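Local coordinates for conserved hypothetical protein BatB (Bacteroides thetaiotaomicron, PDB 3IBS) that is of unknown function but carries a von Willebrand factor type A domain that binds magnesium, and probably works at the cell membrane, at residues Lys10-Val14 with Gly110-Ala114; Ala17-Ser21 with Leu34-Lys38; Val147-Glu151 with Val193-Asn197. All coordinates share one frame; numbering follows the deposited sequence.

Contact 1 (Lys10-Val14 with Gly110-Ala114); sequences KGVEV and GVGRA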
# COMPACT_ATOMS: atom_id res chain seq x y z
N LYS A 10 -40.68 8.20 22.29
CA LYS A 10 -40.41 7.10 21.30
C LYS A 10 -38.92 6.79 21.19
O LYS A 10 -38.38 6.65 20.09
CB LYS A 10 -41.01 7.45 19.92
CG LYS A 10 -40.72 8.89 19.43
CD LYS A 10 -41.44 9.22 18.12
CE LYS A 10 -42.93 9.45 18.35
NZ LYS A 10 -43.69 9.35 17.08
N GLY A 11 -38.25 6.71 22.33
CA GLY A 11 -36.80 6.47 22.35
C GLY A 11 -36.41 5.07 21.92
O GLY A 11 -37.13 4.11 22.18
N VAL A 12 -35.26 4.94 21.26
CA VAL A 12 -34.74 3.62 20.91
C VAL A 12 -33.41 3.35 21.60
O VAL A 12 -32.83 4.25 22.21
CB VAL A 12 -34.62 3.41 19.37
CG1 VAL A 12 -35.99 3.55 18.74
CG2 VAL A 12 -33.64 4.38 18.74
N GLU A 13 -32.96 2.10 21.52
CA GLU A 13 -31.68 1.68 22.04
C GLU A 13 -30.83 1.16 20.88
O GLU A 13 -31.27 0.29 20.10
CB GLU A 13 -31.88 0.62 23.11
CG GLU A 13 -32.69 1.13 24.33
CD GLU A 13 -32.92 0.10 25.44
OE1 GLU A 13 -32.47 -1.07 25.35
OE2 GLU A 13 -33.58 0.48 26.44
N VAL A 14 -29.63 1.73 20.75
CA VAL A 14 -28.75 1.41 19.63
C VAL A 14 -27.39 0.96 20.19
O VAL A 14 -26.75 1.69 20.96
CB VAL A 14 -28.56 2.65 18.70
CG1 VAL A 14 -27.51 2.36 17.61
CG2 VAL A 14 -29.87 3.06 18.05
N GLY A 110 -41.26 -3.21 24.60
CA GLY A 110 -41.93 -2.13 23.84
C GLY A 110 -40.97 -1.09 23.25
O GLY A 110 -41.41 -0.02 22.81
N VAL A 111 -39.68 -1.40 23.23
CA VAL A 111 -38.67 -0.43 22.82
C VAL A 111 -37.98 -0.91 21.54
O VAL A 111 -37.56 -2.06 21.45
CB VAL A 111 -37.63 -0.20 23.95
CG1 VAL A 111 -36.61 0.86 23.56
CG2 VAL A 111 -38.34 0.21 25.25
N GLY A 112 -37.88 -0.03 20.54
CA GLY A 112 -37.13 -0.32 19.32
C GLY A 112 -35.66 -0.48 19.64
O GLY A 112 -35.09 0.31 20.40
N ARG A 113 -35.04 -1.52 19.11
CA ARG A 113 -33.65 -1.81 19.40
C ARG A 113 -32.90 -2.21 18.15
O ARG A 113 -33.40 -3.03 17.35
CB ARG A 113 -33.53 -2.92 20.45
CG ARG A 113 -34.22 -2.60 21.78
CD ARG A 113 -34.00 -3.69 22.79
NE ARG A 113 -34.22 -3.17 24.12
CZ ARG A 113 -35.39 -3.18 24.77
NH1 ARG A 113 -36.47 -3.70 24.20
NH2 ARG A 113 -35.46 -2.66 25.98
N ALA A 114 -31.71 -1.64 17.98
CA ALA A 114 -30.87 -1.96 16.82
C ALA A 114 -29.44 -2.27 17.24
O ALA A 114 -28.91 -1.69 18.21
CB ALA A 114 -30.88 -0.80 15.83
O HOH W 1 -38.85 2.69 21.10
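Glu13 and Arg113 stand next to each other in parallel strands 13-19 and 113-119, neighbours in the central sheet of a von Willebrand factor A domain. Glu13 uses both of its backbone groups towards the same neighbour: its N donates to Gly112 O at 3.0 Å, in the plane of that carbonyl, and its O accepts from Ala114 N at 2.9 Å. On the other edge of strand 13-19, Val12 and Val14 bond to the strand that begins with Lys52.

The side chains of the bridged pair add a salt bridge on one face of the sheet. Glu13 and Arg113 run side by side in the same direction, each with CG anti to its carbonyl carbon (chi1 -62° for Glu13), which keeps the two charged ends level. Arg113 NE reaches Glu13 OE1 at 3.0 Å, while Arg113 NH2 makes a weak, longer bond of 3.4 Å to the same Glu13 OE1. Arg113 NE comes in from above the Glu13 carboxylate, 62° out of its plane, and the two flat groups are nearly perpendicular, at 84°. Thr106 takes hydrogen bonds with Glu13 OE2 and Arg113 NH2, and Gln108 O also receives Arg113 NH2, so the ion pair is fixed from the preceding loop as well.

On the opposite face, Val14 and Ala114 carry the apolar side, and helix 200-214 touches Val12 and Ala114. Val111 lies over one face of the Arg113 guanidinium, its CB 3.5 Å from the plane and offset toward the rim, while its CG1 meets Glu13 CG. Alongside, a water links Gly11 O to Gly112 N, and Val111 CG1 rests 3.6 Å from Gly11 O.

Contact 2 (Ala17-Ser21 with Leu34-Lys38); sequences ALDIS and LEKAK. With MG (magnesium ion), chain I.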
# COMPACT_ATOMS: atom_id res chain seq x y z
N ALA A 17 -21.43 -2.29 17.18
CA ALA A 17 -20.43 -3.32 17.38
C ALA A 17 -19.35 -3.04 16.35
O ALA A 17 -19.54 -3.26 15.17
CB ALA A 17 -21.05 -4.72 17.18
N LEU A 18 -18.22 -2.52 16.81
CA LEU A 18 -17.20 -2.00 15.91
C LEU A 18 -16.01 -2.97 15.82
O LEU A 18 -15.36 -3.28 16.82
CB LEU A 18 -16.75 -0.62 16.38
CG LEU A 18 -15.57 0.06 15.68
CD1 LEU A 18 -15.84 0.26 14.16
CD2 LEU A 18 -15.26 1.41 16.37
N ASP A 19 -15.71 -3.38 14.60
CA ASP A 19 -14.51 -4.14 14.27
C ASP A 19 -13.29 -3.27 14.52
O ASP A 19 -13.17 -2.20 13.93
CB ASP A 19 -14.58 -4.55 12.78
CG ASP A 19 -13.53 -5.59 12.39
OD1 ASP A 19 -12.42 -5.57 12.97
OD2 ASP A 19 -13.81 -6.42 11.48
N ILE A 20 -12.41 -3.70 15.43
CA ILE A 20 -11.13 -3.03 15.65
C ILE A 20 -9.91 -3.95 15.34
O ILE A 20 -8.80 -3.73 15.84
CB ILE A 20 -11.01 -2.42 17.07
CG1 ILE A 20 -11.00 -3.50 18.17
CG2 ILE A 20 -12.12 -1.34 17.27
CD1 ILE A 20 -10.40 -3.02 19.56
N SER A 21 -10.12 -4.98 14.53
CA SER A 21 -8.99 -5.80 14.08
C SER A 21 -8.04 -4.98 13.18
O SER A 21 -8.40 -3.89 12.72
CB SER A 21 -9.48 -7.05 13.34
OG SER A 21 -10.09 -6.71 12.12
N LEU A 34 -11.15 2.35 10.24
CA LEU A 34 -11.52 2.55 11.63
C LEU A 34 -11.86 4.01 11.94
O LEU A 34 -12.84 4.30 12.63
CB LEU A 34 -10.40 2.08 12.57
CG LEU A 34 -10.66 2.22 14.06
CD1 LEU A 34 -12.03 1.63 14.50
CD2 LEU A 34 -9.52 1.59 14.86
N GLU A 35 -11.03 4.93 11.45
CA GLU A 35 -11.21 6.35 11.79
C GLU A 35 -12.47 6.93 11.11
O GLU A 35 -13.19 7.74 11.70
CB GLU A 35 -9.93 7.15 11.51
CG GLU A 35 -9.82 8.45 12.28
CD GLU A 35 -9.83 8.26 13.81
OE1 GLU A 35 -10.24 9.22 14.49
OE2 GLU A 35 -9.45 7.17 14.34
N LYS A 36 -12.73 6.48 9.88
CA LYS A 36 -13.99 6.76 9.19
C LYS A 36 -15.18 6.20 9.97
O LYS A 36 -16.20 6.88 10.14
CB LYS A 36 -13.96 6.16 7.78
CG LYS A 36 -15.32 6.24 7.00
CD LYS A 36 -15.69 7.68 6.67
CE LYS A 36 -17.00 7.79 5.88
NZ LYS A 36 -17.15 9.17 5.28
N ALA A 37 -15.07 4.97 10.47
CA ALA A 37 -16.14 4.43 11.31
C ALA A 37 -16.40 5.30 12.54
O ALA A 37 -17.54 5.54 12.91
CB ALA A 37 -15.80 3.01 11.75
N LYS A 38 -15.35 5.77 13.19
CA LYS A 38 -15.52 6.61 14.37
C LYS A 38 -16.22 7.93 14.04
O LYS A 38 -17.13 8.37 14.74
CB LYS A 38 -14.16 6.83 15.08
CG LYS A 38 -13.67 5.56 15.75
CD LYS A 38 -12.18 5.55 16.03
CE LYS A 38 -11.75 6.54 17.08
NZ LYS A 38 -10.41 6.13 17.57
MG MG I . -9.92 -7.82 10.27
O HOH W 2 -11.91 -7.62 9.98
O HOH W 3 -9.76 -8.97 8.55
O HOH W 4 -7.87 -7.95 10.59
O HOH W 5 -10.13 -9.55 11.45
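Leu34 and Leu18 bury the most surface here, and Ala37 follows; together they weld helix 33-46 to strand 13-19. The side chains of the two leucines cross at about a right angle, and a single methyl does most of the work: Leu34 CD1 lies 3.7 Å from Leu18 CD2. The other branch of Leu18 is used one helical turn further along, where Leu18 CD1 meets Ala37 CB, also at 3.7 Å. With CG anti to the backbone N (chi1 173°), both Leu18 methyls face the helix, CD2 against Leu34 and CD1 touching Leu34 CD1 as well as Ala37 CB. Leu34 CD1 also comes 4.1 Å from Ile20 CG2, the side chains of Leu34 and Ile20 lying alongside and pointing the same way. The helix segment runs nearly antiparallel to the strand segment, their axes 158° apart and 9.7 Å distant at closest approach. Ile118 of the adjacent strand 113-119 also touches Leu18 and Ala37.

The strand ends in polar chemistry. Asp19 OD1 is gripped twice, by Ser21 N at 2.8 Å, closing an Asx turn, and by Ser21 OG at 2.7 Å on the syn lone pair of the carboxylate oxygen. Asp19 OD2 bonds to Thr119 and accepts a hydrogen bond from a water that is itself a magnesium ligand. The carboxylate is therefore second shell: it orients Ser21, whose OG binds the magnesium ion at 2.2 Å, and it steadies one water of the coordination sphere. Four waters and Ser23 complete the site. Asp19, Ser21 and Ser23 follow the DxSxS pattern of a metal-ion-dependent adhesion site, at the C-terminal end of the first strand of a beta-alpha-beta unit as in other von Willebrand factor A domains.

Contact 3 (Val147-Glu151 with Val193-Asn197); sequences VGMPE and VRVDN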
# COMPACT_ATOMS: atom_id res chain seq x y z
N VAL A 147 -17.21 -1.50 5.53
CA VAL A 147 -16.18 -0.51 5.27
C VAL A 147 -15.07 -1.15 4.45
O VAL A 147 -14.67 -2.28 4.72
CB VAL A 147 -15.58 0.05 6.58
CG1 VAL A 147 -15.16 1.50 6.40
CG2 VAL A 147 -16.56 -0.07 7.70
N GLY A 148 -14.58 -0.41 3.46
CA GLY A 148 -13.41 -0.82 2.71
C GLY A 148 -13.74 -1.15 1.27
O GLY A 148 -14.90 -1.10 0.88
N MSE A 149 -12.73 -1.44 0.46
CA MSE A 149 -12.96 -1.77 -0.93
C MSE A 149 -12.93 -3.30 -1.09
O MSE A 149 -12.01 -3.95 -0.59
CB MSE A 149 -11.90 -1.12 -1.85
CG MSE A 149 -11.87 0.42 -1.90
SE MSE A 149 -10.24 0.99 -2.88
CE MSE A 149 -10.30 2.93 -2.60
N PRO A 150 -13.93 -3.85 -1.77
CA PRO A 150 -13.95 -5.29 -2.14
C PRO A 150 -12.68 -5.72 -2.91
O PRO A 150 -12.25 -6.87 -2.78
CB PRO A 150 -15.18 -5.40 -3.07
CG PRO A 150 -16.04 -4.22 -2.71
CD PRO A 150 -15.11 -3.13 -2.29
N GLU A 151 -12.11 -4.79 -3.68
CA GLU A 151 -10.93 -5.02 -4.51
C GLU A 151 -9.61 -5.10 -3.71
O GLU A 151 -8.59 -5.50 -4.26
CB GLU A 151 -10.81 -3.94 -5.63
CG GLU A 151 -12.09 -3.66 -6.48
CD GLU A 151 -13.15 -2.74 -5.79
OE1 GLU A 151 -12.91 -2.20 -4.69
OE2 GLU A 151 -14.24 -2.56 -6.37
N VAL A 193 -25.28 -1.31 4.19
CA VAL A 193 -24.81 -0.20 3.38
C VAL A 193 -23.29 -0.21 3.36
O VAL A 193 -22.64 -0.53 4.38
CB VAL A 193 -25.43 1.17 3.80
CG1 VAL A 193 -25.14 1.51 5.27
CG2 VAL A 193 -24.98 2.33 2.85
N ARG A 194 -22.74 0.10 2.19
CA ARG A 194 -21.31 0.22 2.06
C ARG A 194 -20.88 1.62 2.46
O ARG A 194 -21.48 2.63 2.06
CB ARG A 194 -20.84 -0.08 0.63
CG ARG A 194 -19.32 -0.21 0.50
CD ARG A 194 -18.93 -0.33 -0.95
NE ARG A 194 -17.48 -0.34 -1.16
CZ ARG A 194 -16.79 0.65 -1.74
NH1 ARG A 194 -17.41 1.76 -2.14
NH2 ARG A 194 -15.47 0.54 -1.91
N VAL A 195 -19.83 1.69 3.26
CA VAL A 195 -19.31 2.96 3.67
C VAL A 195 -18.28 3.35 2.58
O VAL A 195 -17.42 2.56 2.23
CB VAL A 195 -18.67 2.88 5.07
CG1 VAL A 195 -17.98 4.19 5.45
CG2 VAL A 195 -19.73 2.51 6.13
N ASP A 196 -18.43 4.54 2.02
CA ASP A 196 -17.39 5.14 1.17
C ASP A 196 -17.00 6.53 1.74
O ASP A 196 -17.24 6.80 2.91
CB ASP A 196 -17.85 5.21 -0.29
CG ASP A 196 -19.12 6.03 -0.47
OD1 ASP A 196 -19.43 6.89 0.39
OD2 ASP A 196 -19.82 5.79 -1.48
N ASN A 197 -16.42 7.40 0.92
CA ASN A 197 -15.93 8.69 1.43
C ASN A 197 -17.00 9.76 1.69
O ASN A 197 -16.74 10.73 2.40
CB ASN A 197 -14.79 9.22 0.55
CG ASN A 197 -13.53 8.39 0.68
OD1 ASN A 197 -13.08 8.08 1.79
ND2 ASN A 197 -12.95 8.00 -0.45
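With CG anti to the backbone N (chi1 -169°) and an extended chain as far as NE, Arg194 reaches out from its strand to lay its guanidinium against the loop Gly148-Pro150. The group grips one carbonyl from two nitrogens, both weakly: Arg194 NH2 lies 3.3 Å from Gly148 O and Arg194 NE lies 3.4 Å from the same Gly148 O, with bent geometry in each case. Met149, a selenomethionine in two conformers, makes a tentative contact, its CA at the guanidinium edge, 3.5 Å from Arg194 NH2. The side chains of Pro150 and Arg194 come from opposite directions, with Pro150 CD 3.7 Å from Arg194 NH2. Gly148, lacking a side chain, can take phi 113°, psi 175°, where a CB would press on the carbonyl O of Val147.

Replacing Arg194 with a leucine would probably leave Gly148 O without these two weak donors and the Met149-Pro150 part of the loop without the flat group that packs against it. Glu151 OE1 stands 4.7 Å from Arg194 NH2, too far for a contact, though its opposite charge probably adds a mild attraction.

Deeper in, Val147 and Val195 lie side by side, pointing the same way, with Val147 CG1 4.0 Å from Val195 CB in one of the two Val147 conformers, a provisional detail. Around the contact, the loop is also held by Asp28, which bonds to Met149 N, and Glu151 O accepts from Arg165 of the second subunit. Helix 178-187 brings Glu178 against both Pro150 and Arg194, while helix 33-46 covers the valines, Lys36 and Leu40 touching Val195 and Arg33 touching Val147, where strand 191-195, an outer strand of the sheet within this chain, lies beside strand 140-147.

Overall arrangement
The three contacts sample one sheet at different depths. Contact 2 is the buried core, an apolar helix-on-strand interface next to the metal site, whereas contacts 1 and 3 are only partly buried. Contacts 1 and 2 share strand 13-19 at its two ends, their centres about 23 Å apart: the first is backbone ladder plus ion pair, the second leucine packing plus metal chemistry. Contact 3 lies at an outermost strand of this chain's sheet, 191-195, and relies on weak arginine bonds to a loop. It abuts contact 2, where Lys36 packs on Val195, Asp196 and Asn197, and its loop reaches the second subunit, which touches neither of the others.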